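Local coordinates for protein TRAP dicarboxylate transporter-DctP subunit (Desulfovibrio desulfuricans subsp. desulfuricans, PDB 4NHB) that binds sn-glycerol-3-phosphate as the periplasmic solute-binding component of a TRAP transporter, probably delivering it to the membrane subunits for uptake, at residues T142-P147 / R264-V269. Sequence-based numbering, arbitrary orientation.
Sequences TLNAFP and RSADDV
In this type II periplasmic-binding-protein fold of the TRAP family, the long helix 252-286 lies against the start of strand 146-155, and residues 264-269 press on 142-147 through small apolar groups. The closest backbone approach, 5.3 Å between Phe146 CA and Ala266 CA, is possible because a methyl is all that Ala266 puts into the gap. Asn144 shows the fit atom by atom. Its CB lies 3.8 Å from Ala266 CB. With CG in the crowded position between the backbone N and the carbonyl carbon (chi1 64°), the amide runs on past that methyl, and ND2 comes within 3.6 Å of Ala266 CB. OD1 accepts from the backbone N of Leu240 on strand 235-243, while ND2 donates to Ala262 O one turn earlier in the helix. These bonds fix which way the buried amide is flipped and link strand 235-243 to helix 252-286 through the loop residue Asn144. ND2 also donates to a water 3.1 Å away, which in turn donates to Ser265 OG at 2.9 Å, so a water bridges Asn144 and Ser265. The Asn144 CG lies in the plane of the Phe146 ring, at its edge. Phe146 takes the same crowded rotamer (chi1 57°), and its CD1 meets Val269 CG1 at 3.8 Å, the two side chains crossing obliquely. The Phe146 side chain also touches that of His238 on strand 235-243, a ligand-binding residue, which places this packing one shell behind the sn-glycerol-3-phosphate site; the ligand itself is about 10 Å from the Phe146 side chain. Val269 CG1, anti to its backbone N (chi1 174°), makes the closest approach between the segments, 3.4 Å from Pro147 O.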
ATOM      1  N   THR A 142      -7.330  10.709   6.354  1.00 14.82           N
ATOM      2  CA  THR A 142      -6.934  10.000   5.150  1.00 15.23           C
ATOM      3  C   THR A 142      -7.400  10.764   3.906  1.00 16.07           C
ATOM      4  O   THR A 142      -8.602  10.894   3.680  1.00 10.51           O
ATOM      5  CB  THR A 142      -7.587   8.618   5.200  1.00 17.44           C
ATOM      6  OG1 THR A 142      -7.315   8.017   6.487  1.00 14.44           O
ATOM      7  CG2 THR A 142      -7.063   7.720   4.091  1.00 15.86           C
ATOM      8  N   LEU A 143      -6.481  11.281   3.102  1.00 14.58           N
ATOM      9  CA  LEU A 143      -6.871  12.196   2.014  1.00 11.88           C
ATOM     10  C   LEU A 143      -7.177  11.511   0.687  1.00 18.43           C
ATOM     11  O   LEU A 143      -7.814  12.098  -0.197  1.00  9.78           O
ATOM     12  CB  LEU A 143      -5.785  13.251   1.792  1.00 14.62           C
ATOM     13  CG  LEU A 143      -5.574  14.314   2.889  1.00 12.74           C
ATOM     14  CD1 LEU A 143      -4.335  15.184   2.587  1.00 10.12           C
ATOM     15  CD2 LEU A 143      -6.825  15.189   3.054  1.00 15.32           C
ATOM     16  N   ASN A 144      -6.671  10.299   0.492  1.00 13.25           N
ATOM     17  CA  ASN A 144      -6.932   9.622  -0.755  1.00  7.00           C
ATOM     18  C   ASN A 144      -6.649   8.127  -0.614  1.00 11.44           C
ATOM     19  O   ASN A 144      -6.348   7.649   0.488  1.00  6.65           O
ATOM     20  CB  ASN A 144      -6.113  10.273  -1.888  1.00 10.07           C
ATOM     21  CG  ASN A 144      -4.592  10.137  -1.711  1.00 10.30           C
ATOM     22  OD1 ASN A 144      -4.099   9.408  -0.842  1.00  9.46           O
ATOM     23  ND2 ASN A 144      -3.851  10.892  -2.516  1.00  6.35           N
ATOM     24  N   ALA A 145      -6.766   7.403  -1.718  1.00  7.50           N
ATOM     25  CA  ALA A 145      -6.366   5.993  -1.802  1.00  5.49           C
ATOM     26  C   ALA A 145      -5.846   5.730  -3.223  1.00 10.75           C
ATOM     27  O   ALA A 145      -6.398   6.231  -4.189  1.00 10.09           O
ATOM     28  CB  ALA A 145      -7.516   5.113  -1.487  1.00  9.32           C
ATOM     29  N   PHE A 146      -4.761   4.975  -3.359  1.00  8.07           N
ATOM     30  CA  PHE A 146      -4.200   4.764  -4.658  1.00  6.30           C
ATOM     31  C   PHE A 146      -3.414   3.471  -4.603  1.00  6.33           C
ATOM     32  O   PHE A 146      -2.988   3.026  -3.524  1.00  8.17           O
ATOM     33  CB  PHE A 146      -3.343   5.965  -5.090  1.00  3.72           C
ATOM     34  CG  PHE A 146      -2.214   6.307  -4.134  1.00  8.24           C
ATOM     35  CD1 PHE A 146      -1.004   5.639  -4.185  1.00  6.36           C
ATOM     36  CD2 PHE A 146      -2.374   7.292  -3.162  1.00  7.66           C
ATOM     37  CE1 PHE A 146       0.025   5.964  -3.294  1.00 10.01           C
ATOM     38  CE2 PHE A 146      -1.354   7.615  -2.280  1.00  9.28           C
ATOM     39  CZ  PHE A 146      -0.155   6.950  -2.346  1.00  9.35           C
ATOM     40  N   PRO A 147      -3.220   2.838  -5.754  1.00  7.74           N
ATOM     41  CA  PRO A 147      -2.594   1.518  -5.658  1.00  4.06           C
ATOM     42  C   PRO A 147      -1.055   1.574  -5.777  1.00  9.38           C
ATOM     43  O   PRO A 147      -0.498   2.473  -6.419  1.00 10.20           O
ATOM     44  CB  PRO A 147      -3.136   0.803  -6.888  1.00  8.52           C
ATOM     45  CG  PRO A 147      -3.308   1.936  -7.915  1.00 11.96           C
ATOM     46  CD  PRO A 147      -3.727   3.138  -7.102  1.00 13.09           C
ATOM     47  N   ARG A 264      -6.020  14.682  -7.261  1.00 11.15           N
ATOM     48  CA  ARG A 264      -5.335  14.667  -8.557  1.00 13.91           C
ATOM     49  C   ARG A 264      -4.136  13.695  -8.568  1.00 13.63           C
ATOM     50  O   ARG A 264      -3.937  12.944  -9.523  1.00 13.01           O
ATOM     51  CB  ARG A 264      -4.874  16.076  -8.963  1.00 14.55           C
ATOM     52  CG  ARG A 264      -5.956  17.150  -8.962  1.00 26.90           C
ATOM     53  CD  ARG A 264      -6.338  17.642 -10.379  1.00 43.74           C
ATOM     54  NE  ARG A 264      -5.223  18.129 -11.209  1.00 40.39           N
ATOM     55  CZ  ARG A 264      -4.804  19.401 -11.287  1.00 32.91           C
ATOM     56  NH1 ARG A 264      -5.363  20.354 -10.557  1.00 28.16           N
ATOM     57  NH2 ARG A 264      -3.784  19.715 -12.085  1.00 29.50           N
ATOM     58  N   SER A 265      -3.330  13.746  -7.510  1.00 13.67           N
ATOM     59  CA  SER A 265      -2.200  12.875  -7.356  1.00 13.60           C
ATOM     60  C   SER A 265      -2.633  11.393  -7.337  1.00  8.94           C
ATOM     61  O   SER A 265      -2.068  10.571  -8.043  1.00 11.04           O
ATOM     62  CB  SER A 265      -1.445  13.216  -6.077  1.00 17.22           C
ATOM     63  OG  SER A 265      -0.473  12.237  -5.918  1.00 16.81           O
ATOM     64  N   ALA A 266      -3.658  11.056  -6.555  1.00  9.06           N
ATOM     65  CA  ALA A 266      -4.159   9.685  -6.528  1.00 10.39           C
ATOM     66  C   ALA A 266      -4.616   9.257  -7.910  1.00  8.76           C
ATOM     67  O   ALA A 266      -4.327   8.140  -8.387  1.00 12.61           O
ATOM     68  CB  ALA A 266      -5.314   9.593  -5.560  1.00 14.76           C
ATOM     69  N   ASP A 267      -5.351  10.137  -8.562  1.00 11.75           N
ATOM     70  CA  ASP A 267      -5.859   9.860  -9.920  1.00 14.10           C
ATOM     71  C   ASP A 267      -4.709   9.533 -10.912  1.00  8.80           C
ATOM     72  O   ASP A 267      -4.824   8.614 -11.743  1.00  8.76           O
ATOM     73  CB  ASP A 267      -6.749  11.030 -10.404  1.00 18.31           C
ATOM     74  CG  ASP A 267      -8.164  10.990  -9.784  1.00 31.64           C
ATOM     75  OD1 ASP A 267      -8.478  10.080  -8.976  1.00 28.55           O
ATOM     76  OD2 ASP A 267      -8.988  11.871 -10.075  1.00 26.97           O
ATOM     77  N   ASP A 268      -3.599  10.237 -10.789  1.00  9.78           N
ATOM     78  CA  ASP A 268      -2.432  10.015 -11.644  1.00 12.31           C
ATOM     79  C   ASP A 268      -1.853   8.623 -11.409  1.00 10.69           C
ATOM     80  O   ASP A 268      -1.487   7.915 -12.341  1.00 13.21           O
ATOM     81  CB  ASP A 268      -1.365  11.056 -11.339  1.00 12.09           C
ATOM     82  CG  ASP A 268      -1.718  12.459 -11.882  1.00 19.81           C
ATOM     83  OD1 ASP A 268      -2.656  12.585 -12.680  1.00 19.50           O
ATOM     84  OD2 ASP A 268      -1.047  13.422 -11.492  1.00 23.23           O
ATOM     85  N   VAL A 269      -1.761   8.235 -10.135  1.00  9.54           N
ATOM     86  CA  VAL A 269      -1.148   6.951  -9.771  1.00  8.75           C
ATOM     87  C   VAL A 269      -2.030   5.775 -10.240  1.00  8.65           C
ATOM     88  O   VAL A 269      -1.512   4.753 -10.782  1.00  8.62           O
ATOM     89  CB  VAL A 269      -0.908   6.852  -8.274  1.00  8.73           C
ATOM     90  CG1 VAL A 269      -0.419   5.469  -7.919  1.00  8.66           C
ATOM     91  CG2 VAL A 269       0.086   7.942  -7.783  1.00  9.06           C
TER
HETATM   92  O   HOH W   1      -1.058  10.431  -3.711  1.00 11.43           O